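Long-range contacts in putative oxidoreductase with NAD(P)-binding Rossmann-fold domain (Clostridium difficile, PDB 3UUW), which probably catalyses an NAD(P)-dependent dehydrogenation of the Gfo/Idh/MocA type, on a substrate that is not known: residues K97-T102 with E292-Q297; E81-L86 with E107-L112; I12-I17 with A37-K42. All blocks are in the same frame, centred on the assembly; numbering follows the deposited sequence. Where two conformers were deposited one is given.

Contact 1: K97-T102 with E292-Q297; sequences KPLAST and ECIKAQ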
ATOM      1  N   LYS A  97       6.292  32.494  -3.999  1.00 19.64           N
ATOM      2  CA  LYS A  97       6.858  32.419  -5.332  1.00 20.93           C
ATOM      3  C   LYS A  97       5.825  32.840  -6.368  1.00 20.76           C
ATOM      4  O   LYS A  97       4.617  32.755  -6.110  1.00 22.97           O
ATOM      5  CB  LYS A  97       7.415  31.009  -5.623  1.00 21.12           C
ATOM      6  CG  LYS A  97       6.533  29.769  -5.322  1.00 25.24           C
ATOM      7  CD  LYS A  97       5.332  29.614  -6.250  1.00 31.21           C
ATOM      8  CE  LYS A  97       4.052  30.002  -5.564  1.00 32.53           C
ATOM      9  NZ  LYS A  97       2.899  30.034  -6.490  1.00 31.96           N
ATOM     10  N   PRO A  98       6.277  33.383  -7.504  1.00 20.25           N
ATOM     11  CA  PRO A  98       7.657  33.755  -7.819  1.00 19.48           C
ATOM     12  C   PRO A  98       7.942  35.144  -7.229  1.00 19.14           C
ATOM     13  O   PRO A  98       7.009  35.865  -6.846  1.00 18.73           O
ATOM     14  CB  PRO A  98       7.640  33.808  -9.338  1.00 20.44           C
ATOM     15  CG  PRO A  98       6.305  34.328  -9.647  1.00 21.32           C
ATOM     16  CD  PRO A  98       5.376  33.711  -8.621  1.00 21.22           C
ATOM     17  N   LEU A  99       9.202  35.524  -7.164  1.00 18.88           N
ATOM     18  CA  LEU A  99       9.597  36.815  -6.586  1.00 17.60           C
ATOM     19  C   LEU A  99       8.814  37.962  -7.241  1.00 19.48           C
ATOM     20  O   LEU A  99       8.112  38.718  -6.566  1.00 18.83           O
ATOM     21  CB  LEU A  99      11.091  37.013  -6.778  1.00 16.91           C
ATOM     22  CG  LEU A  99      11.709  38.316  -6.276  1.00 17.33           C
ATOM     23  CD1 LEU A  99      11.217  38.653  -4.863  1.00 16.83           C
ATOM     24  CD2 LEU A  99      13.240  38.235  -6.299  1.00 16.83           C
ATOM     25  N   ALA A 100       8.922  38.071  -8.558  1.00 18.92           N
ATOM     26  CA  ALA A 100       8.187  39.081  -9.300  1.00 20.24           C
ATOM     27  C   ALA A 100       7.681  38.520 -10.637  1.00 20.94           C
ATOM     28  O   ALA A 100       8.005  37.395 -11.015  1.00 19.20           O
ATOM     29  CB  ALA A 100       9.066  40.324  -9.497  1.00 18.50           C
ATOM     30  N   SER A 101       6.866  39.291 -11.353  1.00 21.39           N
ATOM     31  CA  SER A 101       6.328  38.815 -12.621  1.00 22.64           C
ATOM     32  C   SER A 101       7.410  38.397 -13.627  1.00 21.80           C
ATOM     33  O   SER A 101       7.209  37.475 -14.443  1.00 22.16           O
ATOM     34  CB  SER A 101       5.433  39.897 -13.227  1.00 24.39           C
ATOM     35  OG  SER A 101       4.357  40.190 -12.349  1.00 28.52           O
ATOM     36  N   THR A 102       8.533  39.103 -13.618  1.00 20.37           N
ATOM     37  CA  THR A 102       9.653  38.785 -14.496  1.00 19.86           C
ATOM     38  C   THR A 102      10.937  38.610 -13.687  1.00 18.60           C
ATOM     39  O   THR A 102      11.062  39.128 -12.601  1.00 17.71           O
ATOM     40  CB  THR A 102       9.909  39.896 -15.558  1.00 21.10           C
ATOM     41  OG1 THR A 102      10.502  41.049 -14.944  1.00 22.21           O
ATOM     42  CG2 THR A 102       8.619  40.297 -16.294  1.00 23.79           C
ATOM     43  N   GLU A 292      19.251  32.150  -6.014  1.00 18.25           N
ATOM     44  CA  GLU A 292      18.387  31.053  -5.561  1.00 18.63           C
ATOM     45  C   GLU A 292      16.901  31.429  -5.633  1.00 17.69           C
ATOM     46  O   GLU A 292      16.052  30.568  -5.850  1.00 20.74           O
ATOM     47  CB  GLU A 292      18.756  30.602  -4.143  1.00 19.49           C
ATOM     48  CG  GLU A 292      20.102  29.916  -4.074  1.00 21.20           C
ATOM     49  CD  GLU A 292      20.127  28.619  -4.874  1.00 25.28           C
ATOM     50  OE1 GLU A 292      19.106  27.915  -4.891  1.00 23.11           O
ATOM     51  OE2 GLU A 292      21.172  28.305  -5.488  1.00 27.79           O
ATOM     52  N   CYS A 293      16.588  32.714  -5.483  1.00 16.37           N
ATOM     53  CA  CYS A 293      15.201  33.184  -5.527  1.00 16.64           C
ATOM     54  C   CYS A 293      14.590  33.127  -6.926  1.00 15.73           C
ATOM     55  O   CYS A 293      13.371  33.117  -7.058  1.00 18.72           O
ATOM     56  CB  CYS A 293      15.095  34.657  -5.056  1.00 16.65           C
ATOM     57  SG  CYS A 293      15.424  34.907  -3.300  1.00 24.67           S
ATOM     58  N   ILE A 294      15.442  33.118  -7.958  1.00 14.95           N
ATOM     59  CA  ILE A 294      14.982  33.314  -9.331  1.00 16.24           C
ATOM     60  C   ILE A 294      15.515  32.305 -10.332  1.00 16.00           C
ATOM     61  O   ILE A 294      15.153  32.368 -11.487  1.00 17.58           O
ATOM     62  CB  ILE A 294      15.348  34.761  -9.825  1.00 15.91           C
ATOM     63  CG1 ILE A 294      16.841  35.073  -9.598  1.00 16.48           C
ATOM     64  CG2 ILE A 294      14.495  35.769  -9.099  1.00 16.89           C
ATOM     65  CD1 ILE A 294      17.299  36.435 -10.196  1.00 17.49           C
ATOM     66  N   LYS A 295      16.342  31.351  -9.893  1.00 18.13           N
ATOM     67  CA  LYS A 295      16.953  30.447 -10.865  1.00 18.76           C
ATOM     68  C   LYS A 295      15.941  29.522 -11.541  1.00 18.33           C
ATOM     69  O   LYS A 295      16.058  29.268 -12.733  1.00 18.40           O
ATOM     70  CB  LYS A 295      18.124  29.676 -10.282  1.00 22.20           C
ATOM     71  CG  LYS A 295      17.868  28.716  -9.228  1.00 25.07           C
ATOM     72  CD  LYS A 295      19.225  27.965  -9.024  1.00 30.20           C
ATOM     73  CE  LYS A 295      19.168  26.895  -8.021  1.00 35.41           C
ATOM     74  NZ  LYS A 295      20.556  26.353  -7.814  1.00 35.90           N
ATOM     75  N   ALA A 296      14.963  29.010 -10.784  1.00 16.98           N
ATOM     76  CA  ALA A 296      13.912  28.192 -11.381  1.00 15.49           C
ATOM     77  C   ALA A 296      13.085  29.051 -12.364  1.00 16.99           C
ATOM     78  O   ALA A 296      12.757  28.626 -13.489  1.00 17.42           O
ATOM     79  CB  ALA A 296      13.008  27.585 -10.302  1.00 15.05           C
ATOM     80  N   GLN A 297      12.769  30.277 -11.956  1.00 16.19           N
ATOM     81  CA  GLN A 297      11.999  31.172 -12.812  1.00 16.70           C
ATOM     82  C   GLN A 297      12.731  31.511 -14.116  1.00 16.09           C
ATOM     83  O   GLN A 297      12.115  31.577 -15.177  1.00 18.31           O
ATOM     84  CB  GLN A 297      11.642  32.444 -12.066  1.00 16.56           C
ATOM     85  CG  GLN A 297      10.597  33.289 -12.778  1.00 17.43           C
ATOM     86  CD  GLN A 297      10.249  34.531 -11.990  1.00 17.98           C
ATOM     87  OE1 GLN A 297      10.805  34.767 -10.911  1.00 17.36           O
ATOM     88  NE2 GLN A 297       9.347  35.344 -12.537  1.00 17.98           N
TER
HETATM   89  O   HOH W   1      11.023  33.494  -8.376  1.00 17.57           O
HETATM   90  O   HOH W   2      11.284  37.410 -10.256  1.00 16.14           O
HETATM   91  O   HOH W   3       8.509  35.198 -15.379  1.00 23.46           O
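Gln-297 reaches from the first turn of helix 295-305 to Ala-100, in the loop that follows strand 92-95 of the Rossmann fold. In this loop Lys-97 is followed by a cis peptide bond before Pro-98, the Lys-Pro signature of the Gfo/Idh/MocA family. CG of Gln-297 stands anti to the backbone N (chi1 -168°), and the chain beyond it is extended, which carries the amide across to the loop. There NE2 donates to Ala-100 O at 2.9 Å; the carbonyl oxygen lies close to the plane of the Gln-297 amide, and the N-H points at it with an angle of 158°. The other end of the amide turns its OE1 toward the proline ring, with Pro-98 CB 3.7 Å from Gln-297 OE1.

Waters complete the grip on this buried amide. One donates to Gln-297 OE1 and Cys-293 O while accepting from Leu-99 N, so it links Cys-293 O and the Gln-297 amide to the loop. Another accepts from Ala-100 N and lies 2.8 Å from Gln-297 OE1, and a third bridges Gln-297 NE2 to Ser-101 O. With bonds at both its oxygen and its nitrogen, the amide is held against rotation about its last torsion.

Beside this polar network lies an apolar patch. Leu-99 sends CD2 obliquely across Ile-294, whose CG2 meets it at 3.9 Å, and Leu-99 CD2 also lies 4.2 Å from Cys-293 CB. Leu-120 and Val-122 of strand 120-122 also touch Leu-99, so the patch continues into the parallel sheet. At the loop's end Thr-102 occupies the N-cap position of helix 103-116, its OG1 accepting from Gln-105 N.

Contact 2: E81-L86 with E107-L112; sequences EIIKIL and EELIEL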
ATOM      1  N   GLU A  81       5.893  46.143  -7.217  1.00 21.93           N
ATOM      2  CA  GLU A  81       5.644  47.444  -6.621  1.00 24.02           C
ATOM      3  C   GLU A  81       5.583  47.405  -5.099  1.00 21.77           C
ATOM      4  O   GLU A  81       6.076  48.318  -4.451  1.00 22.37           O
ATOM      5  CB  GLU A  81       4.379  48.103  -7.181  1.00 24.92           C
ATOM      6  CG  GLU A  81       4.498  48.485  -8.659  1.00 29.79           C
ATOM      7  CD  GLU A  81       5.642  49.472  -8.977  1.00 37.57           C
ATOM      8  OE1 GLU A  81       6.178  50.126  -8.047  1.00 41.54           O
ATOM      9  OE2 GLU A  81       5.991  49.611 -10.179  1.00 39.79           O
ATOM     10  N   ILE A  82       4.976  46.373  -4.525  1.00 21.55           N
ATOM     11  CA  ILE A  82       4.894  46.301  -3.076  1.00 20.45           C
ATOM     12  C   ILE A  82       6.276  46.097  -2.455  1.00 20.34           C
ATOM     13  O   ILE A  82       6.624  46.770  -1.499  1.00 19.69           O
ATOM     14  CB  ILE A  82       3.917  45.211  -2.574  1.00 20.38           C
ATOM     15  CG1 ILE A  82       2.478  45.527  -2.998  1.00 23.83           C
ATOM     16  CG2 ILE A  82       4.023  45.077  -1.054  1.00 21.96           C
ATOM     17  CD1 ILE A  82       1.474  44.412  -2.652  1.00 24.54           C
ATOM     18  N   ILE A  83       7.070  45.178  -3.001  1.00 19.74           N
ATOM     19  CA  ILE A  83       8.377  44.892  -2.409  1.00 17.82           C
ATOM     20  C   ILE A  83       9.317  46.102  -2.491  1.00 19.75           C
ATOM     21  O   ILE A  83      10.103  46.319  -1.587  1.00 19.43           O
ATOM     22  CB  ILE A  83       9.020  43.634  -3.021  1.00 18.48           C
ATOM     23  CG1 ILE A  83       8.129  42.417  -2.754  1.00 17.46           C
ATOM     24  CG2 ILE A  83      10.436  43.406  -2.427  1.00 18.06           C
ATOM     25  CD1 ILE A  83       8.573  41.109  -3.474  1.00 17.78           C
ATOM     26  N   LYS A  84       9.225  46.877  -3.568  0.60 20.30           N
ATOM     27  CA  LYS A  84      10.043  48.064  -3.701  0.60 21.45           C
ATOM     28  C   LYS A  84       9.725  49.025  -2.541  0.60 21.31           C
ATOM     29  O   LYS A  84      10.630  49.527  -1.893  0.60 20.82           O
ATOM     30  CB  LYS A  84       9.831  48.691  -5.083  0.60 22.47           C
ATOM     31  CG  LYS A  84      10.733  49.841  -5.439  0.60 25.85           C
ATOM     32  CD  LYS A  84      10.843  49.993  -6.979  0.60 26.53           C
ATOM     33  CE  LYS A  84       9.489  49.804  -7.706  0.60 30.89           C
ATOM     34  NZ  LYS A  84       9.507  50.225  -9.149  0.60 32.94           N
ATOM     35  N   ILE A  85       8.440  49.234  -2.256  1.00 21.68           N
ATOM     36  CA  ILE A  85       8.017  50.074  -1.118  1.00 21.32           C
ATOM     37  C   ILE A  85       8.562  49.549   0.226  1.00 20.78           C
ATOM     38  O   ILE A  85       9.124  50.304   1.030  1.00 22.24           O
ATOM     39  CB  ILE A  85       6.485  50.149  -1.043  1.00 22.32           C
ATOM     40  CG1 ILE A  85       5.935  50.954  -2.229  1.00 25.55           C
ATOM     41  CG2 ILE A  85       6.027  50.744   0.296  1.00 21.31           C
ATOM     42  CD1 ILE A  85       4.432  50.840  -2.399  1.00 30.57           C
ATOM     43  N   LEU A  86       8.424  48.245   0.445  1.00 20.02           N
ATOM     44  CA  LEU A  86       8.815  47.626   1.708  1.00 18.61           C
ATOM     45  C   LEU A  86      10.311  47.701   1.974  1.00 18.41           C
ATOM     46  O   LEU A  86      10.737  48.081   3.051  1.00 18.15           O
ATOM     47  CB  LEU A  86       8.349  46.159   1.738  1.00 17.71           C
ATOM     48  CG  LEU A  86       6.830  45.942   1.743  1.00 19.14           C
ATOM     49  CD1 LEU A  86       6.465  44.428   1.717  1.00 20.71           C
ATOM     50  CD2 LEU A  86       6.215  46.627   2.962  1.00 20.01           C
ATOM     51  N   GLU A 107      15.614  40.582 -10.227  1.00 15.96           N
ATOM     52  CA  GLU A 107      17.019  40.974 -10.089  1.00 16.69           C
ATOM     53  C   GLU A 107      17.163  42.378  -9.493  1.00 16.87           C
ATOM     54  O   GLU A 107      18.062  42.626  -8.689  1.00 16.78           O
ATOM     55  CB  GLU A 107      17.720  40.884 -11.438  1.00 16.67           C
ATOM     56  CG  GLU A 107      17.923  39.438 -11.918  1.00 18.85           C
ATOM     57  CD  GLU A 107      18.435  39.332 -13.363  1.00 24.79           C
ATOM     58  OE1 GLU A 107      18.063  40.165 -14.194  1.00 27.15           O
ATOM     59  OE2 GLU A 107      19.188  38.390 -13.674  1.00 25.13           O
ATOM     60  N   GLU A 108      16.262  43.273  -9.865  1.00 16.44           N
ATOM     61  CA  GLU A 108      16.274  44.638  -9.361  1.00 16.98           C
ATOM     62  C   GLU A 108      15.955  44.660  -7.866  1.00 16.36           C
ATOM     63  O   GLU A 108      16.611  45.356  -7.092  1.00 16.20           O
ATOM     64  CB  GLU A 108      15.279  45.513 -10.118  1.00 17.09           C
ATOM     65  CG  GLU A 108      15.303  46.975  -9.670  1.00 18.99           C
ATOM     66  CD  GLU A 108      14.162  47.793 -10.218  1.00 22.59           C
ATOM     67  OE1 GLU A 108      13.517  47.362 -11.197  1.00 23.81           O
ATOM     68  OE2 GLU A 108      13.924  48.900  -9.674  1.00 25.10           O
ATOM     69  N   LEU A 109      14.952  43.883  -7.470  1.00 16.27           N
ATOM     70  CA  LEU A 109      14.555  43.788  -6.064  1.00 15.33           C
ATOM     71  C   LEU A 109      15.671  43.184  -5.208  1.00 15.09           C
ATOM     72  O   LEU A 109      15.911  43.636  -4.107  1.00 15.34           O
ATOM     73  CB  LEU A 109      13.274  43.003  -5.896  1.00 14.83           C
ATOM     74  CG  LEU A 109      12.009  43.565  -6.570  1.00 16.19           C
ATOM     75  CD1 LEU A 109      10.875  42.535  -6.496  1.00 17.60           C
ATOM     76  CD2 LEU A 109      11.622  44.927  -5.938  1.00 19.45           C
ATOM     77  N   ILE A 110      16.345  42.166  -5.734  1.00 14.43           N
ATOM     78  CA  ILE A 110      17.451  41.530  -5.016  1.00 15.88           C
ATOM     79  C   ILE A 110      18.538  42.554  -4.730  1.00 17.13           C
ATOM     80  O   ILE A 110      19.075  42.636  -3.598  1.00 17.52           O
ATOM     81  CB  ILE A 110      18.000  40.284  -5.779  1.00 15.04           C
ATOM     82  CG1 ILE A 110      16.973  39.136  -5.699  1.00 16.00           C
ATOM     83  CG2 ILE A 110      19.384  39.840  -5.199  1.00 16.80           C
ATOM     84  CD1 ILE A 110      17.142  38.071  -6.838  1.00 14.96           C
ATOM     85  N   GLU A 111      18.889  43.355  -5.734  1.00 17.57           N
ATOM     86  CA  GLU A 111      19.934  44.345  -5.517  1.00 18.39           C
ATOM     87  C   GLU A 111      19.499  45.394  -4.507  1.00 18.08           C
ATOM     88  O   GLU A 111      20.299  45.790  -3.649  1.00 17.36           O
ATOM     89  CB  GLU A 111      20.387  44.983  -6.824  1.00 19.92           C
ATOM     90  CG  GLU A 111      21.085  43.991  -7.744  1.00 23.48           C
ATOM     91  CD  GLU A 111      22.215  43.226  -7.050  1.00 27.08           C
ATOM     92  OE1 GLU A 111      23.036  43.877  -6.368  1.00 29.01           O
ATOM     93  OE2 GLU A 111      22.272  41.977  -7.196  1.00 27.13           O
ATOM     94  N   LEU A 112      18.251  45.820  -4.579  1.00 16.42           N
ATOM     95  CA  LEU A 112      17.726  46.776  -3.589  1.00 17.95           C
ATOM     96  C   LEU A 112      17.833  46.188  -2.174  1.00 17.43           C
ATOM     97  O   LEU A 112      18.318  46.859  -1.247  1.00 18.16           O
ATOM     98  CB  LEU A 112      16.286  47.177  -3.918  1.00 18.64           C
ATOM     99  CG  LEU A 112      15.625  48.186  -2.981  1.00 22.68           C
ATOM    100  CD1 LEU A 112      16.447  49.463  -2.868  1.00 26.65           C
ATOM    101  CD2 LEU A 112      14.190  48.498  -3.456  1.00 26.55           C
TER
HETATM  102  O   HOH W   4      12.406  50.940 -10.478  1.00 23.66           O
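CG of Leu-109 lies anti to its own carbonyl carbon (chi1 -62°), and in Ile-83 CG2 stands anti to the backbone N; in this arrangement the fork of the leucine meets the isoleucine. The two side chains cross at about a right angle. Leu-109 CD2 meets Ile-83 CG2 at 4.0 Å, while Leu-109 CD1 lies 4.1 Å from Ile-83 CD1, so both methyls of the leucine are used. Leu-109 CD2 also comes within 3.9 Å of Lys-84 N, reaching the backbone of the facing helix as well as its side chains.

One turn further on, Leu-112 repeats the approach with a different setting, its CG anti to the backbone N (chi1 -179°). Its CD2 rests 4.0 Å from Lys-84 O and near the alpha carbon and aliphatic stem of that lysine. Leu-112 also touches Leu-87 and Asn-88, later in helix 79-88.

Helices 79-88 and 103-116 are neighbours in the Rossmann fold, and their short segments here run nearly parallel, at 11°, with axes 10.2 Å apart. Ile-83 continues inward to Leu-72 of strand 69-72, which joins the helix pair to the parallel sheet.

Toward solvent the apolar contact gives way to charges. Lys-84 was modelled in two conformers, and its polar contacts hold for the one given. In that conformer a water bridges the helices, accepting from Lys-84 NZ and donating to Glu-108 OE2 at 2.7 Å; the two charged atoms themselves do not touch. Lys-84 NZ there makes a salt bridge with Glu-81 OE1 at 3.5 Å within its own helix. On the facing helix, Glu-108 OE1 is hydrogen-bonded to Tyr-80 OH in the first turn of helix 79-88.

Contact 3: I12-I17 with A37-K42; sequences IGLGSI and AFTPNK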
ATOM      1  N   ILE A  12       1.057  41.145   4.937  1.00 17.50           N
ATOM      2  CA  ILE A  12       0.320  41.833   3.889  1.00 17.48           C
ATOM      3  C   ILE A  12      -0.251  40.800   2.931  1.00 18.96           C
ATOM      4  O   ILE A  12       0.486  39.974   2.374  1.00 18.61           O
ATOM      5  CB  ILE A  12       1.221  42.862   3.137  1.00 17.08           C
ATOM      6  CG1 ILE A  12       1.576  44.021   4.073  1.00 17.68           C
ATOM      7  CG2 ILE A  12       0.553  43.375   1.895  1.00 19.26           C
ATOM      8  CD1 ILE A  12       2.628  44.991   3.513  1.00 19.82           C
ATOM      9  N   GLY A  13      -1.566  40.875   2.709  1.00 20.47           N
ATOM     10  CA  GLY A  13      -2.273  39.929   1.851  1.00 22.75           C
ATOM     11  C   GLY A  13      -2.836  38.838   2.734  1.00 24.01           C
ATOM     12  O   GLY A  13      -2.088  38.046   3.312  1.00 25.59           O
ATOM     13  N   LEU A  14      -4.146  38.833   2.917  1.00 23.49           N
ATOM     14  CA  LEU A  14      -4.791  37.858   3.777  1.00 22.92           C
ATOM     15  C   LEU A  14      -5.742  36.970   2.973  1.00 25.65           C
ATOM     16  O   LEU A  14      -6.825  36.620   3.447  1.00 29.94           O
ATOM     17  CB  LEU A  14      -5.508  38.551   4.915  1.00 22.93           C
ATOM     18  CG  LEU A  14      -4.647  39.446   5.812  1.00 22.63           C
ATOM     19  CD1 LEU A  14      -5.519  40.234   6.784  1.00 24.29           C
ATOM     20  CD2 LEU A  14      -3.610  38.601   6.552  1.00 23.84           C
ATOM     21  N   GLY A  15      -5.277  36.568   1.791  1.00 24.80           N
ATOM     22  CA  GLY A  15      -6.018  35.697   0.876  1.00 26.74           C
ATOM     23  C   GLY A  15      -6.000  34.227   1.280  1.00 26.13           C
ATOM     24  O   GLY A  15      -5.618  33.879   2.391  1.00 22.42           O
ATOM     25  N   SER A  16      -6.401  33.352   0.369  1.00 26.53           N
ATOM     26  CA  SER A  16      -6.556  31.939   0.731  1.00 27.18           C
ATOM     27  C   SER A  16      -5.223  31.292   1.145  1.00 24.18           C
ATOM     28  O   SER A  16      -5.187  30.520   2.088  1.00 22.16           O
ATOM     29  CB  SER A  16      -7.252  31.152  -0.380  1.00 29.16           C
ATOM     30  OG  SER A  16      -6.403  30.999  -1.499  1.00 32.91           O
ATOM     31  N   ILE A  17      -4.136  31.618   0.461  1.00 23.63           N
ATOM     32  CA  ILE A  17      -2.824  31.071   0.816  1.00 23.80           C
ATOM     33  C   ILE A  17      -2.368  31.545   2.201  1.00 21.81           C
ATOM     34  O   ILE A  17      -1.899  30.757   3.031  1.00 21.41           O
ATOM     35  CB  ILE A  17      -1.785  31.408  -0.275  1.00 25.48           C
ATOM     36  CG1 ILE A  17      -2.204  30.776  -1.612  1.00 29.32           C
ATOM     37  CG2 ILE A  17      -0.441  30.942   0.128  1.00 26.86           C
ATOM     38  CD1 ILE A  17      -2.420  29.275  -1.549  1.00 34.24           C
ATOM     39  N   ALA A  37      -1.745  43.412  10.449  1.00 19.90           N
ATOM     40  CA  ALA A  37      -1.932  42.872   9.129  1.00 18.87           C
ATOM     41  C   ALA A  37      -2.755  43.829   8.271  1.00 21.00           C
ATOM     42  O   ALA A  37      -3.569  44.590   8.781  1.00 22.21           O
ATOM     43  CB  ALA A  37      -2.629  41.497   9.209  1.00 20.03           C
ATOM     44  N   PHE A  38      -2.514  43.774   6.969  1.00 20.47           N
ATOM     45  CA  PHE A  38      -3.224  44.578   6.008  1.00 21.53           C
ATOM     46  C   PHE A  38      -3.575  43.712   4.825  1.00 22.50           C
ATOM     47  O   PHE A  38      -2.785  42.855   4.402  1.00 20.29           O
ATOM     48  CB  PHE A  38      -2.371  45.757   5.512  1.00 22.18           C
ATOM     49  CG  PHE A  38      -2.942  46.421   4.275  1.00 22.09           C
ATOM     50  CD1 PHE A  38      -3.959  47.351   4.381  1.00 23.50           C
ATOM     51  CD2 PHE A  38      -2.527  46.033   3.010  1.00 23.46           C
ATOM     52  CE1 PHE A  38      -4.514  47.918   3.244  1.00 23.10           C
ATOM     53  CE2 PHE A  38      -3.064  46.590   1.878  1.00 26.99           C
ATOM     54  CZ  PHE A  38      -4.059  47.536   1.988  1.00 24.59           C
ATOM     55  N   THR A  39      -4.786  43.936   4.324  1.00 22.13           N
ATOM     56  CA  THR A  39      -5.228  43.413   3.044  1.00 23.58           C
ATOM     57  C   THR A  39      -6.183  44.490   2.466  1.00 23.77           C
ATOM     58  O   THR A  39      -6.843  45.198   3.219  1.00 22.71           O
ATOM     59  CB  THR A  39      -5.825  41.984   3.160  1.00 23.59           C
ATOM     60  OG1 THR A  39      -5.799  41.350   1.874  1.00 24.75           O
ATOM     61  CG2 THR A  39      -7.258  41.988   3.716  1.00 23.38           C
ATOM     62  N   PRO A  40      -6.232  44.649   1.129  1.00 23.63           N
ATOM     63  CA  PRO A  40      -7.037  45.746   0.570  1.00 25.41           C
ATOM     64  C   PRO A  40      -8.514  45.758   0.916  1.00 26.19           C
ATOM     65  O   PRO A  40      -9.108  46.832   1.010  1.00 27.84           O
ATOM     66  CB  PRO A  40      -6.872  45.559  -0.939  1.00 26.32           C
ATOM     67  CG  PRO A  40      -5.558  44.941  -1.085  1.00 25.55           C
ATOM     68  CD  PRO A  40      -5.330  44.075   0.114  1.00 24.05           C
ATOM     69  N   ASN A  41      -9.112  44.577   1.066  1.00 24.51           N
ATOM     70  CA  ASN A  41     -10.544  44.489   1.346  1.00 25.71           C
ATOM     71  C   ASN A  41     -10.732  44.720   2.832  1.00 24.71           C
ATOM     72  O   ASN A  41     -10.430  43.833   3.637  1.00 23.64           O
ATOM     73  CB  ASN A  41     -11.100  43.122   0.920  1.00 25.14           C
ATOM     74  CG  ASN A  41     -12.588  42.987   1.165  1.00 29.21           C
ATOM     75  OD1 ASN A  41     -13.069  43.184   2.273  1.00 29.39           O
ATOM     76  ND2 ASN A  41     -13.334  42.646   0.115  1.00 38.09           N
ATOM     77  N   LYS A  42     -11.241  45.902   3.191  1.00 25.75           N
ATOM     78  CA  LYS A  42     -11.393  46.287   4.592  1.00 25.33           C
ATOM     79  C   LYS A  42     -12.251  45.315   5.403  1.00 25.81           C
ATOM     80  O   LYS A  42     -11.933  45.007   6.550  1.00 25.06           O
ATOM     81  CB  LYS A  42     -11.940  47.709   4.711  1.00 28.18           C
ATOM     82  CG  LYS A  42     -12.171  48.170   6.150  1.00 26.63           C
ATOM     83  CD  LYS A  42     -12.518  49.643   6.212  1.00 30.46           C
ATOM     84  CE  LYS A  42     -12.970  50.023   7.609  1.00 32.68           C
ATOM     85  NZ  LYS A  42     -13.402  51.441   7.697  1.00 35.24           N
TER
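Ile-12, the last residue of strand 8-12, pairs with Phe-38 as parallel neighbours in the Rossmann sheet, where the first strand runs into the glycine-rich turn of the beta-alpha-beta unit. Its CA-H points at Phe-38 O, with Ile-12 CA 3.3 Å from that oxygen. Both side chains lie on the same face of the sheet, and Ile-12 CG2 approaches the edge of the Phe-38 ring near its plane, 4.2 Å from CD2. Ile-60 of helix 60-64 touches both residues on this face.

Gly-13 follows and donates its N-H to Phe-38 O at 2.9 Å, nearly along the C=O axis. Its backbone angles (phi 95°, psi 108°) would press a beta carbon against the carbonyl oxygen of Ile-12, which accounts for a glycine here. Gly-13 and Gly-15, the latter the N-cap residue of helix 16-26, match a GxGxxA pattern, consistent with the dinucleotide-binding turn of this family.

Leu-14, between these glycines, turns its side chain back over the second strand. CG is anti to its carbonyl carbon (chi1 -58°), and the side chain spans Ala-37 and Thr-39: Leu-14 CD1 is 4.0 Å from Ala-37 CB, and Leu-14 CG packs on Thr-39 CB. Ile-48 of helix 42-52 lies against the same leucine. Just past strand 33-38, Thr-39 sets its CG2 beside Leu-14 CB and CD1, with Thr-39 CG2 3.9 Å from Leu-14 CD1.

Overall arrangement
From the N terminus, contact 3 closes first: strand 8-12, helix 16-26 and strand 33-38 form a beta-alpha-beta unit whose two strand ends meet at 12-17 and 37-42. Contact 2 follows in series, joining helices 79-88 and 103-116 of the same Rossmann domain, and Leu-86 CD2 touches Ile-12 CD1 of contact 3. Contact 1 opens within the loop that contact 2 closes, since 97-102 lies between 81-86 and 107-112, and it ends 190 residues later, at the start of helix 295-305; the two therefore cross. They also touch, through Ile-294 on Glu-107 and Ile-110, and Leu-99 on Ile-83. Contact 1 thus brings the C-terminal helix back to the Rossmann domain.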